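Long-range contact in MSHA biogenesis protein MshE (Vibrio cholerae, PDB 5HTL), which binds the second messenger cyclic di-GMP with high affinity through its MshEN domain and probably takes part in making MSHA pili: residues 7-20 / 48-62. Numbering follows the deposited sequence.
Sequences RKRLGDLLVEEGIV and FLSETQLLNFLAQQL. With C2E (9,9'-[(2R,3R,3aS,5S,7aR,9R,10R,10aS,12S,14aR)-3,5,10,12-tetrahydroxy-5,12-dioxidooctahydro-2H,7H-difuro[3,2-d:3',2'-j][1,3,7,9,2,8]tetraoxadiphosphacyclododecine-2,9-diyl]bis(2-amino-1,9-dihydro-6H-purin-6-one)), chain C.
The guanidinium of Arg-7 carries Leu-62 CD2 over the centre of one face, 3.9 Å above the plane, and cyclic di-GMP O2A at its edge. Its NH1 donates to that ribose hydroxyl, while NH2 forms a salt bridge with Glu-116 of the second subunit. Arg-9 uses its guanidinium differently: one face lies on a guanine, with N1 3.2 Å from CZ, and NE donates to Asp-12 OD2, which lies close to the guanidinium plane, although the bond meets that oxygen from above the carboxylate plane. Helices 10-16 and 51-62, with axes crossing at 112°, and the residues leading into the first of them supply part of the MshEN cyclic di-GMP pocket, which Arg-38, Leu-39 and Gly-40 help complete.

Gln-61 links protein and ligand through both ends of one amide. NE2 donates to Lys-8 O at 2.8 Å, nearly straight (170°) and in the amide plane, and also to phosphate oxygen O2P; OE1 accepts from O2A at 2.7 Å. Three bonds therefore fix the rotation of the amide, whose chain reaches the ligand with CG anti to the backbone N (chi1 -177°). O2P is gripped a second time by Leu-10 N.

Away from the ligand, Phe-57 packs against the side chains of Leu-13, Leu-14 and Ile-19. Leu-13 CD2 approaches its CD1 to 3.4 Å, Leu-14 CD2 packs on CB, and Ile-19 CD1 reaches CZ. A Schellman motif at Gly-18 ends helix 10-16 and brings Ile-19 towards the segment 48-62, its CG2 3.6 Å from Leu-49 CD1 in the turn that leads into helix 51-62. Beside it, a water accepts from Gln-53 NE2 at 3.1 Å.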
ATOM      1  N   ARG A   7      -7.623  -3.975   7.609  1.00 30.11           N
ATOM      2  CA  ARG A   7      -8.094  -4.418   6.314  1.00 18.29           C
ATOM      3  C   ARG A   7      -9.456  -5.069   6.503  1.00 14.09           C
ATOM      4  O   ARG A   7      -9.832  -5.416   7.628  1.00 16.07           O
ATOM      5  CB  ARG A   7      -7.117  -5.461   5.790  1.00 17.38           C
ATOM      6  CG  ARG A   7      -7.061  -6.672   6.702  1.00 16.43           C
ATOM      7  CD  ARG A   7      -5.839  -7.524   6.459  1.00 14.63           C
ATOM      8  NE  ARG A   7      -4.652  -6.860   6.981  1.00 16.77           N
ATOM      9  CZ  ARG A   7      -3.466  -7.438   7.101  1.00 16.71           C
ATOM     10  NH1 ARG A   7      -3.307  -8.706   6.738  1.00 15.55           N
ATOM     11  NH2 ARG A   7      -2.443  -6.752   7.599  1.00 18.85           N
ATOM     12  N   LYS A   8     -10.191  -5.231   5.412  1.00 14.08           N
ATOM     13  CA  LYS A   8     -11.391  -6.046   5.451  1.00 12.86           C
ATOM     14  C   LYS A   8     -10.905  -7.490   5.469  1.00 15.45           C
ATOM     15  O   LYS A   8     -10.015  -7.846   4.703  1.00 15.86           O
ATOM     16  CB  LYS A   8     -12.242  -5.788   4.216  1.00 15.43           C
ATOM     17  CG  LYS A   8     -13.512  -6.601   4.177  1.00 21.60           C
ATOM     18  CD  LYS A   8     -14.240  -6.402   2.871  1.00 28.71           C
ATOM     19  CE  LYS A   8     -15.535  -7.164   2.895  1.00 34.64           C
ATOM     20  NZ  LYS A   8     -16.427  -6.658   3.979  1.00 39.01           N
ATOM     21  N   ARG A   9     -11.455  -8.337   6.332  1.00 14.27           N
ATOM     22  CA  ARG A   9     -10.925  -9.697   6.380  1.00 16.60           C
ATOM     23  C   ARG A   9     -11.230 -10.466   5.098  1.00 13.06           C
ATOM     24  O   ARG A   9     -12.227 -10.205   4.411  1.00 13.82           O
ATOM     25  CB  ARG A   9     -11.336 -10.448   7.648  1.00 24.95           C
ATOM     26  CG  ARG A   9     -12.802 -10.652   7.808  1.00 24.94           C
ATOM     27  CD  ARG A   9     -13.102 -11.214   9.184  1.00 24.34           C
ATOM     28  NE  ARG A   9     -14.513 -11.530   9.296  1.00 25.43           N
ATOM     29  CZ  ARG A   9     -15.075 -12.051  10.378  1.00 19.97           C
ATOM     30  NH1 ARG A   9     -14.341 -12.313  11.452  1.00 22.88           N
ATOM     31  NH2 ARG A   9     -16.369 -12.303  10.379  1.00 31.08           N
ATOM     32  N   LEU A  10     -10.351 -11.403   4.770  1.00 14.22           N
ATOM     33  CA  LEU A  10     -10.327 -11.999   3.444  1.00 15.56           C
ATOM     34  C   LEU A  10     -11.576 -12.798   3.109  1.00 12.62           C
ATOM     35  O   LEU A  10     -12.079 -12.691   1.998  1.00 12.68           O
ATOM     36  CB  LEU A  10      -9.066 -12.855   3.261  1.00 13.38           C
ATOM     37  CG  LEU A  10      -8.879 -13.429   1.860  1.00 13.60           C
ATOM     38  CD1 LEU A  10      -8.687 -12.311   0.851  1.00 19.59           C
ATOM     39  CD2 LEU A  10      -7.701 -14.387   1.852  1.00 14.62           C
ATOM     40  N   GLY A  11     -12.087 -13.581   4.062  1.00 13.85           N
ATOM     41  CA  GLY A  11     -13.295 -14.359   3.827  1.00 13.52           C
ATOM     42  C   GLY A  11     -14.466 -13.490   3.398  1.00 15.20           C
ATOM     43  O   GLY A  11     -15.076 -13.734   2.353  1.00 15.66           O
ATOM     44  N   ASP A  12     -14.773 -12.469   4.194  1.00 15.65           N
ATOM     45  CA  ASP A  12     -15.869 -11.561   3.879  1.00 15.27           C
ATOM     46  C   ASP A  12     -15.672 -10.879   2.539  1.00 15.31           C
ATOM     47  O   ASP A  12     -16.628 -10.702   1.793  1.00 14.06           O
ATOM     48  CB  ASP A  12     -16.032 -10.514   4.983  1.00 18.86           C
ATOM     49  CG  ASP A  12     -16.473 -11.122   6.301  1.00 28.97           C
ATOM     50  OD1 ASP A  12     -17.210 -12.132   6.279  1.00 31.21           O
ATOM     51  OD2 ASP A  12     -16.078 -10.586   7.357  1.00 32.74           O
ATOM     52  N   LEU A  13     -14.434 -10.512   2.224  1.00 13.37           N
ATOM     53  CA  LEU A  13     -14.142  -9.894   0.937  1.00 12.14           C
ATOM     54  C   LEU A  13     -14.494 -10.846  -0.210  1.00 14.71           C
ATOM     55  O   LEU A  13     -15.146 -10.462  -1.186  1.00 14.45           O
ATOM     56  CB  LEU A  13     -12.659  -9.496   0.884  1.00 15.11           C
ATOM     57  CG  LEU A  13     -12.116  -8.764  -0.345  1.00 18.69           C
ATOM     58  CD1 LEU A  13     -10.861  -8.010   0.038  1.00 20.84           C
ATOM     59  CD2 LEU A  13     -11.773  -9.724  -1.452  1.00 27.84           C
ATOM     60  N   LEU A  14     -14.042 -12.093  -0.102  1.00 11.99           N
ATOM     61  CA  LEU A  14     -14.280 -13.079  -1.148  1.00 12.97           C
ATOM     62  C   LEU A  14     -15.761 -13.425  -1.300  1.00 14.37           C
ATOM     63  O   LEU A  14     -16.228 -13.706  -2.396  1.00 16.30           O
ATOM     64  CB  LEU A  14     -13.473 -14.344  -0.862  1.00 12.41           C
ATOM     65  CG  LEU A  14     -11.956 -14.165  -0.940  1.00 11.19           C
ATOM     66  CD1 LEU A  14     -11.260 -15.422  -0.451  1.00 14.69           C
ATOM     67  CD2 LEU A  14     -11.542 -13.851  -2.362  1.00 15.56           C
ATOM     68  N   VAL A  15     -16.503 -13.428  -0.200  1.00 12.53           N
ATOM     69  CA  VAL A  15     -17.933 -13.709  -0.281  1.00 14.58           C
ATOM     70  C   VAL A  15     -18.670 -12.544  -0.912  1.00 15.42           C
ATOM     71  O   VAL A  15     -19.506 -12.741  -1.787  1.00 16.97           O
ATOM     72  CB  VAL A  15     -18.533 -14.015   1.096  1.00 12.52           C
ATOM     73  CG1 VAL A  15     -20.055 -14.118   1.010  1.00 16.41           C
ATOM     74  CG2 VAL A  15     -17.962 -15.294   1.639  1.00 15.85           C
ATOM     75  N   GLU A  16     -18.349 -11.334  -0.467  1.00 15.29           N
ATOM     76  CA  GLU A  16     -19.021 -10.143  -0.973  1.00 18.94           C
ATOM     77  C   GLU A  16     -18.768  -9.934  -2.453  1.00 19.82           C
ATOM     78  O   GLU A  16     -19.637  -9.435  -3.166  1.00 23.06           O
ATOM     79  CB  GLU A  16     -18.599  -8.912  -0.186  1.00 24.20           C
ATOM     80  CG  GLU A  16     -19.147  -8.879   1.226  1.00 32.56           C
ATOM     81  CD  GLU A  16     -18.701  -7.651   1.985  1.00 38.14           C
ATOM     82  OE1 GLU A  16     -18.243  -6.688   1.333  1.00 39.24           O
ATOM     83  OE2 GLU A  16     -18.805  -7.656   3.230  1.00 41.13           O
ATOM     84  N   GLU A  17     -17.590 -10.310  -2.929  1.00 20.93           N
ATOM     85  CA  GLU A  17     -17.289 -10.119  -4.344  1.00 24.00           C
ATOM     86  C   GLU A  17     -17.639 -11.332  -5.206  1.00 22.92           C
ATOM     87  O   GLU A  17     -17.321 -11.383  -6.399  1.00 21.71           O
ATOM     88  CB  GLU A  17     -15.848  -9.638  -4.536  1.00 30.92           C
ATOM     89  CG  GLU A  17     -15.625  -8.249  -3.926  1.00 42.62           C
ATOM     90  CD  GLU A  17     -16.757  -7.260  -4.240  1.00 50.25           C
ATOM     91  OE1 GLU A  17     -17.254  -7.237  -5.388  1.00 56.16           O
ATOM     92  OE2 GLU A  17     -17.152  -6.498  -3.331  1.00 50.88           O
ATOM     93  N   GLY A  18     -18.324 -12.291  -4.588  1.00 14.39           N
ATOM     94  CA  GLY A  18     -18.914 -13.410  -5.295  1.00 15.94           C
ATOM     95  C   GLY A  18     -17.925 -14.447  -5.761  1.00 13.12           C
ATOM     96  O   GLY A  18     -18.161 -15.140  -6.758  1.00 13.81           O
ATOM     97  N   ILE A  19     -16.827 -14.576  -5.020  1.00 13.08           N
ATOM     98  CA  ILE A  19     -15.749 -15.484  -5.388  1.00 12.25           C
ATOM     99  C   ILE A  19     -15.935 -16.831  -4.709  1.00 11.04           C
ATOM    100  O   ILE A  19     -15.809 -17.880  -5.339  1.00 13.49           O
ATOM    101  CB  ILE A  19     -14.374 -14.892  -5.017  1.00 11.06           C
ATOM    102  CG1 ILE A  19     -14.238 -13.476  -5.574  1.00 13.70           C
ATOM    103  CG2 ILE A  19     -13.272 -15.785  -5.522  1.00 13.54           C
ATOM    104  CD1 ILE A  19     -14.415 -13.385  -7.082  1.00 17.69           C
ATOM    105  N   VAL A  20     -16.217 -16.798  -3.412  1.00 12.80           N
ATOM    106  CA  VAL A  20     -16.520 -18.022  -2.676  1.00 12.06           C
ATOM    107  C   VAL A  20     -17.861 -17.862  -1.968  1.00 12.09           C
ATOM    108  O   VAL A  20     -18.306 -16.737  -1.732  1.00 13.74           O
ATOM    109  CB  VAL A  20     -15.411 -18.395  -1.668  1.00 11.79           C
ATOM    110  CG1 VAL A  20     -14.043 -18.474  -2.369  1.00 14.44           C
ATOM    111  CG2 VAL A  20     -15.394 -17.467  -0.472  1.00 16.21           C
ATOM    112  N   PHE A  48     -12.106 -24.156  -3.952  1.00 14.20           N
ATOM    113  CA  PHE A  48     -13.079 -23.066  -4.021  1.00 15.18           C
ATOM    114  C   PHE A  48     -12.484 -21.785  -4.598  1.00 13.93           C
ATOM    115  O   PHE A  48     -13.205 -20.846  -4.961  1.00 14.91           O
ATOM    116  CB  PHE A  48     -13.603 -22.768  -2.624  1.00 13.70           C
ATOM    117  CG  PHE A  48     -14.268 -23.938  -1.948  1.00 16.81           C
ATOM    118  CD1 PHE A  48     -14.917 -24.932  -2.679  1.00 17.60           C
ATOM    119  CD2 PHE A  48     -14.255 -24.033  -0.564  1.00 16.48           C
ATOM    120  CE1 PHE A  48     -15.530 -25.996  -2.031  1.00 19.89           C
ATOM    121  CE2 PHE A  48     -14.869 -25.090   0.090  1.00 17.89           C
ATOM    122  CZ  PHE A  48     -15.506 -26.071  -0.638  1.00 16.56           C
ATOM    123  N   LEU A  49     -11.158 -21.747  -4.662  1.00 14.90           N
ATOM    124  CA  LEU A  49     -10.415 -20.552  -5.021  1.00 13.80           C
ATOM    125  C   LEU A  49      -9.171 -21.009  -5.783  1.00 13.55           C
ATOM    126  O   LEU A  49      -8.670 -22.106  -5.547  1.00 15.55           O
ATOM    127  CB  LEU A  49      -9.997 -19.821  -3.738  1.00 13.08           C
ATOM    128  CG  LEU A  49      -9.353 -18.439  -3.831  1.00 15.11           C
ATOM    129  CD1 LEU A  49     -10.351 -17.385  -4.268  1.00 15.82           C
ATOM    130  CD2 LEU A  49      -8.717 -18.039  -2.512  1.00 14.86           C
ATOM    131  N   SER A  50      -8.700 -20.179  -6.712  1.00 14.44           N
ATOM    132  CA  SER A  50      -7.446 -20.447  -7.422  1.00 16.62           C
ATOM    133  C   SER A  50      -6.304 -19.562  -6.911  1.00 18.26           C
ATOM    134  O   SER A  50      -6.529 -18.568  -6.209  1.00 17.43           O
ATOM    135  CB  SER A  50      -7.614 -20.197  -8.914  1.00 19.19           C
ATOM    136  OG  SER A  50      -7.712 -18.811  -9.171  1.00 20.55           O
ATOM    137  N   GLU A  51      -5.075 -19.915  -7.283  1.00 16.68           N
ATOM    138  CA  GLU A  51      -3.913 -19.106  -6.922  1.00 15.77           C
ATOM    139  C   GLU A  51      -3.994 -17.688  -7.476  1.00 16.63           C
ATOM    140  O   GLU A  51      -3.647 -16.732  -6.786  1.00 18.21           O
ATOM    141  CB  GLU A  51      -2.622 -19.783  -7.381  1.00 21.43           C
ATOM    142  CG  GLU A  51      -2.336 -21.100  -6.674  1.00 25.24           C
ATOM    143  CD  GLU A  51      -1.808 -20.939  -5.250  1.00 23.55           C
ATOM    144  OE1 GLU A  51      -1.516 -21.974  -4.617  1.00 30.96           O
ATOM    145  OE2 GLU A  51      -1.674 -19.795  -4.763  1.00 27.04           O
ATOM    146  N   THR A  52      -4.463 -17.554  -8.709  1.00 18.41           N
ATOM    147  CA  THR A  52      -4.577 -16.256  -9.350  1.00 17.76           C
ATOM    148  C   THR A  52      -5.620 -15.403  -8.635  1.00 19.29           C
ATOM    149  O   THR A  52      -5.403 -14.217  -8.377  1.00 20.03           O
ATOM    150  CB  THR A  52      -4.960 -16.401 -10.832  1.00 22.32           C
ATOM    151  OG1 THR A  52      -3.960 -17.185 -11.505  1.00 27.92           O
ATOM    152  CG2 THR A  52      -5.081 -15.031 -11.501  1.00 25.33           C
ATOM    153  N   GLN A  53      -6.755 -16.014  -8.314  1.00 17.76           N
ATOM    154  CA  GLN A  53      -7.794 -15.315  -7.564  1.00 15.30           C
ATOM    155  C   GLN A  53      -7.295 -14.842  -6.212  1.00 14.81           C
ATOM    156  O   GLN A  53      -7.557 -13.703  -5.818  1.00 16.16           O
ATOM    157  CB  GLN A  53      -9.006 -16.215  -7.350  1.00 19.22           C
ATOM    158  CG  GLN A  53      -9.854 -16.444  -8.576  1.00 18.20           C
ATOM    159  CD  GLN A  53     -10.954 -17.438  -8.304  1.00 17.55           C
ATOM    160  OE1 GLN A  53     -10.723 -18.481  -7.686  1.00 20.09           O
ATOM    161  NE2 GLN A  53     -12.158 -17.126  -8.756  1.00 19.55           N
ATOM    162  N   LEU A  54      -6.592 -15.710  -5.496  1.00 15.07           N
ATOM    163  CA  LEU A  54      -6.013 -15.317  -4.214  1.00 15.41           C
ATOM    164  C   LEU A  54      -5.065 -14.120  -4.349  1.00 17.65           C
ATOM    165  O   LEU A  54      -5.146 -13.172  -3.564  1.00 15.50           O
ATOM    166  CB  LEU A  54      -5.311 -16.497  -3.542  1.00 15.89           C
ATOM    167  CG  LEU A  54      -4.613 -16.185  -2.208  1.00 16.58           C
ATOM    168  CD1 LEU A  54      -5.625 -15.606  -1.208  1.00 16.84           C
ATOM    169  CD2 LEU A  54      -3.908 -17.423  -1.656  1.00 19.69           C
ATOM    170  N   LEU A  55      -4.183 -14.173  -5.345  1.00 17.25           N
ATOM    171  CA  LEU A  55      -3.261 -13.084  -5.647  1.00 20.50           C
ATOM    172  C   LEU A  55      -4.010 -11.761  -5.845  1.00 14.20           C
ATOM    173  O   LEU A  55      -3.692 -10.736  -5.215  1.00 16.34           O
ATOM    174  CB  LEU A  55      -2.485 -13.441  -6.919  1.00 24.57           C
ATOM    175  CG  LEU A  55      -1.471 -12.458  -7.507  1.00 25.91           C
ATOM    176  CD1 LEU A  55      -0.143 -12.575  -6.805  1.00 22.31           C
ATOM    177  CD2 LEU A  55      -1.295 -12.731  -8.978  1.00 27.12           C
ATOM    178  N   ASN A  56      -5.028 -11.796  -6.696  1.00 15.53           N
ATOM    179  CA  ASN A  56      -5.777 -10.598  -7.027  1.00 13.43           C
ATOM    180  C   ASN A  56      -6.549 -10.019  -5.837  1.00 14.42           C
ATOM    181  O   ASN A  56      -6.634  -8.804  -5.673  1.00 16.05           O
ATOM    182  CB  ASN A  56      -6.731 -10.870  -8.198  1.00 18.40           C
ATOM    183  CG  ASN A  56      -5.999 -11.099  -9.512  1.00 24.54           C
ATOM    184  OD1 ASN A  56      -4.905 -10.580  -9.729  1.00 27.51           O
ATOM    185  ND2 ASN A  56      -6.606 -11.884 -10.395  1.00 22.05           N
ATOM    186  N   PHE A  57      -7.117 -10.885  -5.004  1.00 17.40           N
ATOM    187  CA  PHE A  57      -7.899 -10.398  -3.873  1.00 14.78           C
ATOM    188  C   PHE A  57      -7.085 -10.037  -2.638  1.00 14.81           C
ATOM    189  O   PHE A  57      -7.497  -9.166  -1.872  1.00 14.36           O
ATOM    190  CB  PHE A  57      -9.094 -11.316  -3.592  1.00 13.86           C
ATOM    191  CG  PHE A  57     -10.129 -11.238  -4.663  1.00 16.87           C
ATOM    192  CD1 PHE A  57     -10.998 -10.169  -4.703  1.00 18.04           C
ATOM    193  CD2 PHE A  57     -10.176 -12.172  -5.672  1.00 16.48           C
ATOM    194  CE1 PHE A  57     -11.941 -10.063  -5.703  1.00 24.31           C
ATOM    195  CE2 PHE A  57     -11.109 -12.063  -6.688  1.00 23.27           C
ATOM    196  CZ  PHE A  57     -11.986 -11.008  -6.698  1.00 22.45           C
ATOM    197  N   LEU A  58      -5.923 -10.664  -2.461  1.00 13.80           N
ATOM    198  CA  LEU A  58      -4.965 -10.176  -1.468  1.00 13.46           C
ATOM    199  C   LEU A  58      -4.533  -8.762  -1.851  1.00 13.88           C
ATOM    200  O   LEU A  58      -4.465  -7.872  -1.006  1.00 13.05           O
ATOM    201  CB  LEU A  58      -3.746 -11.093  -1.394  1.00 15.15           C
ATOM    202  CG  LEU A  58      -3.916 -12.375  -0.586  1.00 21.29           C
ATOM    203  CD1 LEU A  58      -2.675 -13.257  -0.700  1.00 21.08           C
ATOM    204  CD2 LEU A  58      -4.218 -12.054   0.872  1.00 20.78           C
ATOM    205  N   ALA A  59      -4.272  -8.547  -3.137  1.00 15.27           N
ATOM    206  CA  ALA A  59      -3.916  -7.217  -3.617  1.00 13.42           C
ATOM    207  C   ALA A  59      -5.019  -6.204  -3.314  1.00 14.26           C
ATOM    208  O   ALA A  59      -4.751  -5.102  -2.836  1.00 14.78           O
ATOM    209  CB  ALA A  59      -3.594  -7.244  -5.098  1.00 17.19           C
ATOM    210  N   GLN A  60      -6.266  -6.566  -3.583  1.00 14.69           N
ATOM    211  CA  GLN A  60      -7.372  -5.672  -3.261  1.00 14.91           C
ATOM    212  C   GLN A  60      -7.467  -5.418  -1.749  1.00 14.45           C
ATOM    213  O   GLN A  60      -7.599  -4.276  -1.306  1.00 15.29           O
ATOM    214  CB  GLN A  60      -8.686  -6.248  -3.795  1.00 15.63           C
ATOM    215  CG  GLN A  60      -9.896  -5.393  -3.485  1.00 17.85           C
ATOM    216  CD  GLN A  60     -11.141  -5.855  -4.220  1.00 29.53           C
ATOM    217  OE1 GLN A  60     -11.067  -6.685  -5.126  1.00 31.63           O
ATOM    218  NE2 GLN A  60     -12.290  -5.310  -3.840  1.00 36.80           N
ATOM    219  N   GLN A  61      -7.396  -6.487  -0.965  1.00 12.78           N
ATOM    220  CA  GLN A  61      -7.446  -6.372   0.492  1.00 11.82           C
ATOM    221  C   GLN A  61      -6.396  -5.424   1.063  1.00 12.24           C
ATOM    222  O   GLN A  61      -6.680  -4.615   1.958  1.00 14.61           O
ATOM    223  CB  GLN A  61      -7.266  -7.747   1.127  1.00 14.08           C
ATOM    224  CG  GLN A  61      -7.374  -7.703   2.642  1.00 13.41           C
ATOM    225  CD  GLN A  61      -6.956  -8.987   3.316  1.00 11.04           C
ATOM    226  OE1 GLN A  61      -5.909  -9.559   2.998  1.00 14.70           O
ATOM    227  NE2 GLN A  61      -7.769  -9.448   4.265  1.00 12.97           N
ATOM    228  N   LEU A  62      -5.166  -5.546   0.565  1.00 11.05           N
ATOM    229  CA  LEU A  62      -4.039  -4.777   1.070  1.00 12.14           C
ATOM    230  C   LEU A  62      -3.829  -3.437   0.365  1.00 11.04           C
ATOM    231  O   LEU A  62      -2.884  -2.709   0.686  1.00 12.45           O
ATOM    232  CB  LEU A  62      -2.775  -5.625   0.975  1.00 13.04           C
ATOM    233  CG  LEU A  62      -2.861  -6.963   1.719  1.00 13.51           C
ATOM    234  CD1 LEU A  62      -1.578  -7.772   1.492  1.00 14.47           C
ATOM    235  CD2 LEU A  62      -3.137  -6.718   3.212  1.00 14.43           C
TER
HETATM  236  P1  C2E C 201      -7.376 -11.257   7.587  1.00 14.03           P
HETATM  237  O2P C2E C 201      -8.075 -11.401   6.258  1.00 13.94           O
HETATM  238  O1P C2E C 201      -7.673  -9.933   8.260  1.00 16.88           O
HETATM  239  O5' C2E C 201      -7.822 -12.466   8.503  1.00 14.37           O
HETATM  240  C5' C2E C 201      -7.292 -12.782   9.760  1.00 15.21           C
HETATM  241  C4' C2E C 201      -7.693 -14.087  10.276  1.00 14.67           C
HETATM  242  O4' C2E C 201      -9.074 -14.145  10.465  1.00 15.97           O
HETATM  243  C3' C2E C 201      -7.367 -15.195   9.313  1.00 14.50           C
HETATM  244  O3' C2E C 201      -6.116 -15.756   9.628  1.00 16.32           O
HETATM  245  C2' C2E C 201      -8.445 -16.074   9.416  1.00 17.23           C
HETATM  246  O2' C2E C 201      -8.152 -17.117  10.370  1.00 22.47           O
HETATM  247  C1' C2E C 201      -9.618 -15.277   9.853  1.00 16.92           C
HETATM  248  N9  C2E C 201     -10.395 -14.835   8.735  1.00 18.02           N
HETATM  249  C8  C2E C 201     -10.187 -14.323   7.526  1.00 14.47           C
HETATM  250  N7  C2E C 201     -11.397 -14.095   7.001  1.00 14.75           N
HETATM  251  C5  C2E C 201     -12.357 -14.467   7.900  1.00 13.99           C
HETATM  252  C6  C2E C 201     -13.755 -14.424   7.842  1.00 14.74           C
HETATM  253  O6  C2E C 201     -14.384 -13.961   6.743  1.00 16.61           O
HETATM  254  N1  C2E C 201     -14.464 -14.863   8.888  1.00 16.03           N
HETATM  255  C2  C2E C 201     -13.837 -15.318   9.976  1.00 18.21           C
HETATM  256  N2  C2E C 201     -14.651 -15.773  11.060  1.00 20.60           N
HETATM  257  N3  C2E C 201     -12.491 -15.376  10.084  1.00 18.72           N
HETATM  258  C4  C2E C 201     -11.715 -14.958   9.059  1.00 19.09           C
HETATM  259  P11 C2E C 201      -5.122 -16.246   8.484  1.00 15.54           P
HETATM  260  O21 C2E C 201      -3.946 -16.987   9.098  1.00 19.21           O
HETATM  261  O11 C2E C 201      -5.881 -17.201   7.610  1.00 17.09           O
HETATM  262  O5A C2E C 201      -4.687 -15.069   7.556  1.00 15.47           O
HETATM  263  C5A C2E C 201      -3.940 -13.967   8.045  1.00 16.05           C
HETATM  264  C4A C2E C 201      -3.898 -12.806   7.193  1.00 14.38           C
HETATM  265  O4A C2E C 201      -3.129 -13.103   5.976  1.00 15.17           O
HETATM  266  C3A C2E C 201      -5.232 -12.401   6.696  1.00 14.24           C
HETATM  267  O3A C2E C 201      -5.805 -11.328   7.417  1.00 12.77           O
HETATM  268  C2A C2E C 201      -5.039 -12.035   5.279  1.00 14.51           C
HETATM  269  O2A C2E C 201      -4.727 -10.713   5.086  1.00 16.93           O
HETATM  270  C1A C2E C 201      -3.885 -12.849   4.815  1.00 15.72           C
HETATM  271  N91 C2E C 201      -4.150 -14.151   4.217  1.00 12.87           N
HETATM  272  C81 C2E C 201      -5.184 -14.988   4.431  1.00 14.33           C
HETATM  273  N71 C2E C 201      -5.016 -16.105   3.702  1.00 15.13           N
HETATM  274  C51 C2E C 201      -3.853 -15.989   3.017  1.00 14.54           C
HETATM  275  C61 C2E C 201      -3.138 -16.792   2.121  1.00 21.69           C
HETATM  276  O61 C2E C 201      -3.589 -18.043   1.737  1.00 19.54           O
HETATM  277  N11 C2E C 201      -1.987 -16.347   1.620  1.00 19.21           N
HETATM  278  C21 C2E C 201      -1.505 -15.156   1.960  1.00 18.58           C
HETATM  279  N21 C2E C 201      -0.284 -14.778   1.370  1.00 20.78           N
HETATM  280  N31 C2E C 201      -2.141 -14.350   2.819  1.00 17.71           N
HETATM  281  C41 C2E C 201      -3.313 -14.756   3.354  1.00 16.21           C
HETATM  282  O   HOH W   1      -9.315  -4.217   2.878  1.00 21.11           O
HETATM  283  O   HOH W   2     -13.988 -19.090  -7.110  1.00 18.04           O